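Thioredoxin reductase (PDB 6GNA) probably transfers electrons from ferredoxin through its bound FAD to a redox-active disulfide and on to thioredoxin, without using a pyridine nucleotide. Local coordinates at residues 145-150 with 165-170; 172-177 with 186-191. One frame throughout, in Å; residues are numbered along the deposited sequence. Where two conformers were deposited one is given.

Contact 1 (145-150 with 165-170); sequences KIVTIV and ELASKV
The peptide carbonyls of Lys145 and Lys169 are the flat groups here, and each takes an N-H from the facing segment in a different way. Val147 N reaches Lys169 O at 2.9 Å, with an N-H...O angle of 170° and the donor lying almost on the line of the carbonyl bond, a straight strand-to-strand bond. At the Lys145 carbonyl the donor, Ser168 N, is tilted out of the carbonyl plane; although Lys145 O to Ser168 N is only 2.8 Å, the N-H is bent at 131°; Ser168 lies just before the strand that begins at Lys169. The Ala167 methyl also presses on this carbonyl, with CB 3.1 Å from Lys145 O, a tight approach. Ser168 OG stands between its own backbone N and carbonyl carbon (chi1 54°), which turns it to within 3.7 Å of Ile146 CG1; it also makes a weak hydrogen bond to Gly144 O.

Two CA-H...O contacts confirm the parallel register: Ile146 CA to Lys169 O at 3.5 Å, and Val170 CA to Val147 O at 3.3 Å. Ile146 pairs with Lys169 on one face of the sheet and Val147 with Val170 on the other. The Lys169 side chain comes near Ile146 at its CB; the rest leads away, and its ammonium forms a salt bridge with Glu187.

The pairing joins the two strands of a beta-alpha-beta unit at their starts, with helix 155-163 as the connection. Val170 meets Leu163, and farther along Ile149 meets Ala160, so the helix covers the Val170 side. A backbone hydrogen bond between Val147 and Tyr171 carries the pairing onward, while Ile146 and Thr148 bond to Gly216 in strand 216-220, placing strand 146-151 in the interior of a five-stranded parallel sheet.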
# COMPACT_ATOMS: atom_id res chain seq x y z
N LYS A 145 -40.49 -14.28 -20.72
CA LYS A 145 -39.56 -15.39 -20.82
C LYS A 145 -39.26 -15.96 -19.44
O LYS A 145 -39.68 -15.42 -18.41
CB LYS A 145 -38.27 -14.96 -21.54
CG LYS A 145 -38.50 -14.47 -22.98
CD LYS A 145 -37.20 -14.30 -23.76
CE LYS A 145 -37.46 -13.98 -25.24
NZ LYS A 145 -36.21 -13.65 -25.97
N ILE A 146 -38.54 -17.08 -19.41
CA ILE A 146 -38.18 -17.75 -18.17
C ILE A 146 -36.81 -17.26 -17.73
O ILE A 146 -35.86 -17.26 -18.53
CB ILE A 146 -38.18 -19.28 -18.36
CG1 ILE A 146 -39.55 -19.77 -18.84
CG2 ILE A 146 -37.76 -19.97 -17.07
CD1 ILE A 146 -39.55 -21.20 -19.30
N VAL A 147 -36.69 -16.88 -16.47
CA VAL A 147 -35.44 -16.34 -15.93
C VAL A 147 -35.06 -17.11 -14.67
O VAL A 147 -35.90 -17.33 -13.79
CB VAL A 147 -35.55 -14.84 -15.62
CG1 VAL A 147 -34.29 -14.32 -14.94
CG2 VAL A 147 -35.82 -14.06 -16.90
N THR A 148 -33.79 -17.50 -14.59
CA THR A 148 -33.21 -18.13 -13.41
C THR A 148 -32.15 -17.20 -12.84
O THR A 148 -31.25 -16.76 -13.57
CB THR A 148 -32.61 -19.48 -13.78
OG1 THR A 148 -33.64 -20.34 -14.27
CG2 THR A 148 -32.00 -20.14 -12.56
N ILE A 149 -32.26 -16.90 -11.56
CA ILE A 149 -31.28 -16.09 -10.86
C ILE A 149 -30.54 -16.98 -9.88
O ILE A 149 -31.15 -17.60 -9.00
CB ILE A 149 -31.93 -14.91 -10.13
CG1 ILE A 149 -32.43 -13.91 -11.17
CG2 ILE A 149 -30.95 -14.25 -9.17
CD1 ILE A 149 -33.33 -12.87 -10.60
N VAL A 150 -29.21 -17.01 -10.02
CA VAL A 150 -28.32 -17.67 -9.08
C VAL A 150 -27.79 -16.56 -8.18
O VAL A 150 -26.98 -15.73 -8.60
CB VAL A 150 -27.21 -18.44 -9.80
CG1 VAL A 150 -26.39 -19.22 -8.81
CG2 VAL A 150 -27.82 -19.38 -10.83
N GLU A 165 -42.19 -9.49 -12.15
CA GLU A 165 -43.20 -8.63 -12.75
C GLU A 165 -43.17 -8.64 -14.28
O GLU A 165 -44.10 -8.13 -14.90
CB GLU A 165 -43.00 -7.19 -12.27
CG GLU A 165 -42.92 -7.04 -10.75
CD GLU A 165 -44.26 -7.23 -10.07
OE1 GLU A 165 -45.29 -6.90 -10.68
OE2 GLU A 165 -44.27 -7.70 -8.91
N LEU A 166 -42.11 -9.17 -14.89
CA LEU A 166 -41.94 -9.15 -16.34
C LEU A 166 -41.80 -10.54 -16.93
O LEU A 166 -42.37 -10.83 -17.98
CB LEU A 166 -40.70 -8.31 -16.71
CG LEU A 166 -40.80 -6.80 -16.44
CD1 LEU A 166 -39.45 -6.11 -16.67
CD2 LEU A 166 -41.90 -6.17 -17.29
N ALA A 167 -41.04 -11.42 -16.28
CA ALA A 167 -40.81 -12.76 -16.80
C ALA A 167 -42.04 -13.64 -16.61
O ALA A 167 -42.86 -13.42 -15.71
CB ALA A 167 -39.62 -13.38 -16.06
N SER A 168 -42.18 -14.62 -17.50
CA SER A 168 -43.26 -15.59 -17.34
C SER A 168 -43.03 -16.50 -16.14
O SER A 168 -44.00 -17.06 -15.61
CB SER A 168 -43.36 -16.45 -18.60
OG SER A 168 -42.10 -17.03 -18.89
N LYS A 169 -41.79 -16.67 -15.71
CA LYS A 169 -41.46 -17.56 -14.61
C LYS A 169 -40.08 -17.16 -14.10
O LYS A 169 -39.18 -16.92 -14.90
CB LYS A 169 -41.41 -19.01 -15.10
CG LYS A 169 -40.90 -20.03 -14.08
CD LYS A 169 -41.91 -20.29 -12.98
CE LYS A 169 -41.45 -21.43 -12.08
NZ LYS A 169 -42.41 -21.74 -10.99
N VAL A 170 -39.93 -17.07 -12.78
CA VAL A 170 -38.66 -16.73 -12.14
C VAL A 170 -38.29 -17.84 -11.16
O VAL A 170 -39.07 -18.18 -10.27
CB VAL A 170 -38.71 -15.39 -11.39
CG1 VAL A 170 -37.35 -15.07 -10.72
CG2 VAL A 170 -39.14 -14.25 -12.32

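Contact 2 (172-177 with 186-191); sequences YVPRYK and VEIVKD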
# COMPACT_ATOMS: atom_id res chain seq x y z
N TYR A 172 -35.28 -18.84 -8.33
CA TYR A 172 -34.19 -18.30 -7.52
C TYR A 172 -33.40 -19.45 -6.90
O TYR A 172 -33.96 -20.26 -6.15
CB TYR A 172 -34.71 -17.37 -6.43
CG TYR A 172 -33.62 -16.61 -5.69
CD1 TYR A 172 -32.99 -15.53 -6.28
CD2 TYR A 172 -33.22 -16.97 -4.41
CE1 TYR A 172 -32.01 -14.83 -5.64
CE2 TYR A 172 -32.23 -16.27 -3.76
CZ TYR A 172 -31.63 -15.20 -4.39
OH TYR A 172 -30.65 -14.47 -3.79
N VAL A 173 -32.12 -19.51 -7.21
CA VAL A 173 -31.20 -20.53 -6.71
C VAL A 173 -30.28 -19.86 -5.69
O VAL A 173 -29.31 -19.20 -6.09
CB VAL A 173 -30.39 -21.15 -7.85
CG1 VAL A 173 -29.51 -22.27 -7.33
CG2 VAL A 173 -31.30 -21.69 -8.95
N PRO A 174 -30.52 -20.01 -4.40
CA PRO A 174 -29.68 -19.32 -3.41
C PRO A 174 -28.34 -20.00 -3.25
O PRO A 174 -28.23 -21.23 -3.25
CB PRO A 174 -30.51 -19.43 -2.13
CG PRO A 174 -31.30 -20.69 -2.30
CD PRO A 174 -31.62 -20.77 -3.77
N ARG A 175 -27.30 -19.19 -3.07
CA ARG A 175 -25.95 -19.69 -2.81
C ARG A 175 -25.44 -19.25 -1.44
O ARG A 175 -24.24 -19.12 -1.23
CB ARG A 175 -24.98 -19.23 -3.90
CG ARG A 175 -25.51 -19.45 -5.31
CD ARG A 175 -25.83 -20.91 -5.58
NE ARG A 175 -24.66 -21.76 -5.48
CZ ARG A 175 -24.54 -22.81 -4.66
NH1 ARG A 175 -25.53 -23.16 -3.85
NH2 ARG A 175 -23.41 -23.51 -4.65
N TYR A 176 -26.37 -19.02 -0.53
CA TYR A 176 -26.08 -18.67 0.86
C TYR A 176 -27.27 -19.16 1.68
O TYR A 176 -28.36 -19.38 1.14
CB TYR A 176 -25.92 -17.16 1.04
CG TYR A 176 -27.11 -16.41 0.50
CD1 TYR A 176 -27.19 -16.09 -0.84
CD2 TYR A 176 -28.17 -16.06 1.32
CE1 TYR A 176 -28.27 -15.44 -1.35
CE2 TYR A 176 -29.27 -15.39 0.81
CZ TYR A 176 -29.32 -15.08 -0.53
OH TYR A 176 -30.40 -14.44 -1.08
N LYS A 177 -27.04 -19.32 2.98
CA LYS A 177 -28.04 -19.79 3.93
C LYS A 177 -28.69 -18.59 4.61
O LYS A 177 -28.00 -17.82 5.29
CB LYS A 177 -27.40 -20.66 5.00
CG LYS A 177 -26.47 -21.75 4.49
CD LYS A 177 -27.25 -22.96 4.06
CE LYS A 177 -26.33 -24.16 3.94
NZ LYS A 177 -27.12 -25.36 3.62
N VAL A 186 -41.97 -16.13 -7.16
CA VAL A 186 -40.62 -16.65 -7.34
C VAL A 186 -40.54 -18.06 -6.78
O VAL A 186 -40.85 -18.28 -5.61
CB VAL A 186 -39.58 -15.74 -6.66
CG1 VAL A 186 -38.20 -16.39 -6.73
CG2 VAL A 186 -39.55 -14.38 -7.29
N GLU A 187 -40.08 -19.01 -7.60
CA GLU A 187 -39.87 -20.38 -7.13
C GLU A 187 -38.43 -20.55 -6.65
O GLU A 187 -37.48 -20.39 -7.43
CB GLU A 187 -40.18 -21.40 -8.22
CG GLU A 187 -39.94 -22.82 -7.73
CD GLU A 187 -40.30 -23.88 -8.75
OE1 GLU A 187 -39.79 -25.01 -8.62
OE2 GLU A 187 -41.07 -23.59 -9.68
N ILE A 188 -38.28 -20.89 -5.38
CA ILE A 188 -36.97 -21.14 -4.80
C ILE A 188 -36.53 -22.56 -5.14
O ILE A 188 -37.28 -23.52 -4.92
CB ILE A 188 -36.99 -20.93 -3.28
CG1 ILE A 188 -37.46 -19.51 -2.94
CG2 ILE A 188 -35.61 -21.20 -2.70
CD1 ILE A 188 -37.71 -19.27 -1.46
N VAL A 189 -35.32 -22.68 -5.65
CA VAL A 189 -34.75 -23.94 -6.11
C VAL A 189 -33.52 -24.17 -5.25
O VAL A 189 -32.44 -23.64 -5.52
CB VAL A 189 -34.42 -23.90 -7.61
CG1 VAL A 189 -33.76 -25.19 -8.07
CG2 VAL A 189 -35.67 -23.62 -8.42
N LYS A 190 -33.68 -24.93 -4.16
CA LYS A 190 -32.57 -25.20 -3.24
C LYS A 190 -31.79 -26.41 -3.77
O LYS A 190 -31.93 -27.54 -3.31
CB LYS A 190 -33.09 -25.44 -1.82
CG LYS A 190 -33.54 -24.20 -1.07
CD LYS A 190 -33.68 -24.51 0.42
CE LYS A 190 -34.40 -23.41 1.18
NZ LYS A 190 -34.49 -23.71 2.63
N ASP A 191 -30.97 -26.14 -4.77
CA ASP A 191 -30.16 -27.15 -5.43
C ASP A 191 -28.87 -26.48 -5.85
O ASP A 191 -28.76 -25.25 -5.82
CB ASP A 191 -30.90 -27.73 -6.64
CG ASP A 191 -30.35 -29.06 -7.09
OD1 ASP A 191 -29.17 -29.37 -6.80
OD2 ASP A 191 -31.09 -29.81 -7.77
O HOH W 1 -29.13 -23.60 -3.58
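Tyr172 is held to segment 186-191 by both of its backbone polar atoms: Tyr172 N gives its hydrogen to Glu187 O at 2.8 Å, and Tyr172 O receives one from Val189 N, also at 2.8 Å. N-H...O angles of 167° and 168° mark both bonds as nearly straight, and together they straddle Ile188, the parallel partner of Tyr172. Pro174 would be the next donor in this alternation, but it has no N-H; instead its ring carbon CD lies 3.5 Å from Val189 O. Pro174 also crosses Ile188 at about a right angle, CD against CG2.

Beside the backbone bonds, Val173 CG1 packs 3.4 Å from Asp191 O, and Tyr172 CB meets Val186 CG1 at 3.6 Å. With CG anti to the backbone N (chi1 -171°), the Tyr172 ring extends away from segment 186-191, and its hydroxyl donates to Tyr176 OH at 2.7 Å, arriving at the edge of the Tyr176 ring and in its plane. Glu157 holds the Tyr176 hydroxyl in turn.

Where direct pairing has ended, a water bridges the segments, donating to Pro174 O at 2.6 Å and to Asp191 O at 2.8 Å. Lys190, the centre of an inverse gamma turn, bends the chain between Val189 and Asp191, while Ser209 N holds Asp191 OD2 in a hydrogen bond.

Strand 186-188 forms an outer edge of the parallel sheet within the chain, and strand 169-174 separates it from strand 146-151, to which Val173 bonds through Ile149 and Gly151. Helix 155-163 covers the Tyr172 face, where Ala156 and Ala160 touch the tyrosine and Asn161 meets Val186.

How the contacts relate
Contacts 1 and 2 occupy one five-stranded parallel sheet, their centres 13 Å apart and on the same side of the chain's centre. They come in series along the chain and share strand 169-174: contact 1 joins the start of that strand to strand 146-151, and contact 2 joins its end to strand 186-188. Packing connects them directly, with Val150 CG1 3.6 Å from Arg175 CG and Ile149 CG2 3.7 Å from Tyr172 CE1. Together they set three successive neighbouring strands of a domain that probably corresponds to the NADPH-binding domain of classical thioredoxin reductases, although this enzyme belongs to a pyridine nucleotide-independent family.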